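PDB 3PGB: putative uncharacterized protein from Emericella nidulans, which is a copper- and topaquinone-containing amine oxidase that probably oxidises primary amines such as methylamine. Local coordinates for residues L256-K261 with W277-I282. Sequence-based numbering, arbitrary orientation.
Sequences LGLYLK and WMYNDI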
loop_
_atom_site.group_PDB
_atom_site.type_symbol
_atom_site.label_atom_id
_atom_site.label_comp_id
_atom_site.label_asym_id
_atom_site.label_seq_id
_atom_site.Cartn_x
_atom_site.Cartn_y
_atom_site.Cartn_z
ATOM N N LEU A 256 -0.913 22.200 -28.597
ATOM C CA LEU A 256 -1.704 23.039 -29.520
ATOM C C LEU A 256 -2.374 22.283 -30.675
ATOM O O LEU A 256 -3.337 22.782 -31.254
ATOM C CB LEU A 256 -0.856 24.187 -30.062
ATOM C CG LEU A 256 -0.361 25.215 -29.040
ATOM C CD1 LEU A 256 0.333 26.366 -29.764
ATOM C CD2 LEU A 256 -1.505 25.737 -28.169
ATOM N N GLY A 257 -1.860 21.105 -31.023
ATOM C CA GLY A 257 -2.605 20.147 -31.848
ATOM C C GLY A 257 -2.329 20.156 -33.337
ATOM O O GLY A 257 -3.139 19.649 -34.117
ATOM N N LEU A 258 -1.197 20.726 -33.738
ATOM C CA LEU A 258 -0.782 20.729 -35.130
ATOM C C LEU A 258 0.505 19.925 -35.213
ATOM O O LEU A 258 1.476 20.230 -34.520
ATOM C CB LEU A 258 -0.568 22.164 -35.612
ATOM C CG LEU A 258 -0.147 22.377 -37.069
ATOM C CD1 LEU A 258 -1.118 21.714 -38.041
ATOM C CD2 LEU A 258 -0.032 23.862 -37.353
ATOM N N TYR A 259 0.504 18.895 -36.054
ATOM C CA TYR A 259 1.595 17.929 -36.102
ATOM C C TYR A 259 2.324 17.951 -37.441
ATOM O O TYR A 259 1.745 18.301 -38.472
ATOM C CB TYR A 259 1.061 16.534 -35.802
ATOM C CG TYR A 259 0.206 16.497 -34.556
ATOM C CD1 TYR A 259 0.738 16.121 -33.330
ATOM C CD2 TYR A 259 -1.132 16.862 -34.602
ATOM C CE1 TYR A 259 -0.045 16.093 -32.194
ATOM C CE2 TYR A 259 -1.922 16.845 -33.471
ATOM C CZ TYR A 259 -1.375 16.461 -32.272
ATOM O OH TYR A 259 -2.172 16.441 -31.163
ATOM N N LEU A 260 3.600 17.573 -37.403
ATOM C CA LEU A 260 4.506 17.713 -38.540
ATOM C C LEU A 260 5.405 16.492 -38.631
ATOM O O LEU A 260 6.220 16.265 -37.744
ATOM C CB LEU A 260 5.365 18.970 -38.361
ATOM C CG LEU A 260 6.543 19.176 -39.320
ATOM C CD1 LEU A 260 6.041 19.291 -40.763
ATOM C CD2 LEU A 260 7.354 20.407 -38.919
ATOM N N LYS A 261 5.253 15.716 -39.703
ATOM C CA LYS A 261 6.076 14.532 -39.928
ATOM C C LYS A 261 7.280 14.893 -40.798
ATOM O O LYS A 261 7.142 15.578 -41.817
ATOM C CB LYS A 261 5.248 13.420 -40.579
ATOM C CG LYS A 261 5.850 12.020 -40.444
ATOM C CD LYS A 261 5.029 10.982 -41.202
ATOM C CE LYS A 261 5.517 9.560 -40.948
ATOM N NZ LYS A 261 4.680 8.544 -41.659
ATOM N N TRP A 277 1.460 16.816 -42.529
ATOM C CA TRP A 277 0.910 17.548 -41.395
ATOM C C TRP A 277 -0.320 16.802 -40.887
ATOM O O TRP A 277 -0.948 16.069 -41.644
ATOM C CB TRP A 277 0.453 18.941 -41.827
ATOM C CG TRP A 277 1.531 19.895 -42.228
ATOM C CD1 TRP A 277 2.036 20.078 -43.482
ATOM C CD2 TRP A 277 2.201 20.836 -41.384
ATOM N NE1 TRP A 277 2.995 21.062 -43.468
ATOM C CE2 TRP A 277 3.118 21.542 -42.192
ATOM C CE3 TRP A 277 2.129 21.140 -40.022
ATOM C CZ2 TRP A 277 3.955 22.537 -41.682
ATOM C CZ3 TRP A 277 2.961 22.128 -39.515
ATOM C CH2 TRP A 277 3.862 22.813 -40.343
ATOM N N MET A 278 -0.679 16.996 -39.621
ATOM C CA MET A 278 -1.990 16.540 -39.118
ATOM C C MET A 278 -2.636 17.608 -38.249
ATOM O O MET A 278 -1.955 18.311 -37.512
ATOM C CB MET A 278 -1.883 15.227 -38.338
ATOM C CG MET A 278 -3.234 14.534 -38.077
ATOM S SD MET A 278 -4.198 15.163 -36.665
ATOM C CE MET A 278 -3.326 14.392 -35.304
ATOM N N TYR A 279 -3.954 17.729 -38.367
ATOM C CA TYR A 279 -4.740 18.645 -37.552
ATOM C C TYR A 279 -6.193 18.175 -37.529
ATOM O O TYR A 279 -6.771 17.862 -38.574
ATOM C CB TYR A 279 -4.661 20.073 -38.104
ATOM C CG TYR A 279 -5.216 21.117 -37.157
ATOM C CD1 TYR A 279 -4.438 21.632 -36.128
ATOM C CD2 TYR A 279 -6.523 21.584 -37.284
ATOM C CE1 TYR A 279 -4.942 22.588 -35.251
ATOM C CE2 TYR A 279 -7.038 22.545 -36.406
ATOM C CZ TYR A 279 -6.237 23.038 -35.395
ATOM O OH TYR A 279 -6.730 23.980 -34.519
ATOM N N ASN A 280 -6.777 18.112 -36.337
ATOM C CA ASN A 280 -8.163 17.693 -36.186
ATOM C C ASN A 280 -8.436 16.378 -36.925
ATOM O O ASN A 280 -9.442 16.246 -37.615
ATOM C CB ASN A 280 -9.094 18.810 -36.687
ATOM C CG ASN A 280 -10.511 18.691 -36.142
ATOM O OD1 ASN A 280 -10.781 17.912 -35.220
ATOM N ND2 ASN A 280 -11.423 19.468 -36.712
ATOM N N ASP A 281 -7.516 15.424 -36.790
ATOM C CA ASP A 281 -7.663 14.070 -37.343
ATOM C C ASP A 281 -7.709 14.012 -38.875
ATOM O O ASP A 281 -8.199 13.041 -39.450
ATOM C CB ASP A 281 -8.906 13.388 -36.749
ATOM C CG ASP A 281 -8.838 11.871 -36.810
ATOM O OD1 ASP A 281 -9.898 11.241 -36.984
ATOM O OD2 ASP A 281 -7.733 11.305 -36.686
ATOM N N ILE A 282 -7.180 15.047 -39.525
ATOM C CA ILE A 282 -7.076 15.099 -40.980
ATOM C C ILE A 282 -5.609 15.201 -41.365
ATOM O O ILE A 282 -4.884 16.048 -40.847
ATOM C CB ILE A 282 -7.824 16.310 -41.548
ATOM C CG1 ILE A 282 -9.325 16.186 -41.259
ATOM C CG2 ILE A 282 -7.572 16.439 -43.049
ATOM C CD1 ILE A 282 -10.132 17.405 -41.671
HETATM O O HOH W 1 -5.320 24.079 -32.107
HETATM O O HOH W 2 -5.736 18.540 -33.680
#
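Tyr259 and Met278 form a hydrogen-bonded pair of this antiparallel hairpin. Tyr259 N reaches Met278 O at 2.9 Å, nearly straight and in the plane of that carbonyl. The return bond, Met278 N to Tyr259 O, is 3.0 Å long, and its donor sits well above the carbonyl plane. Tyr259 O also receives a CA-H...O contact from Trp277.

On the sheet face of Tyr259 and Met278, the two side chains run side by side in the same direction. The methionine chain bends at chi2 (-82°) and chi3 (-78°), and its methyl CE comes to 3.4 Å from Tyr259 CE2. Met278 SD lies obliquely to the same ring, a Met-aromatic contact, while Met278 O meets the ring edge. Trp237 and Met239 of strand 235-242 touch this tyrosine, and Trp565 of the second subunit packs on Met278.

The other face, with Leu258, Leu260, Trp277 and Tyr279, is mostly apolar where the strands touch. Leu260 CD1 sits 3.9 Å from the centroid of the six-membered ring of Trp277, almost on the normal, a CH-pi contact over the face. Leu258 CG stands anti to its backbone N (chi1 -179°); CD1 beyond it lies 3.8 Å from Trp277 CE3 and equally close to Tyr279 CD1. Trp277 NE1 bonds to Thr287 OG1, and Tyr279 OH to Leu302 N.

Toward Gly257 and Leu256 two waters add bridges. One lies between Leu256 O and Tyr279 OH, doubtfully short to the former; another donates to Gly257 O and accepts from Asn280 N, at the type I' turn from Tyr279 to Ile282 that leads into strand 282-284.

The backbone bonds thus fix the register at Tyr259-Met278, and the faces serve different neighbours: leucines, indole and the Tyr279 ring pack against helices 186-198 and 200-207, while Met278 meets the second subunit.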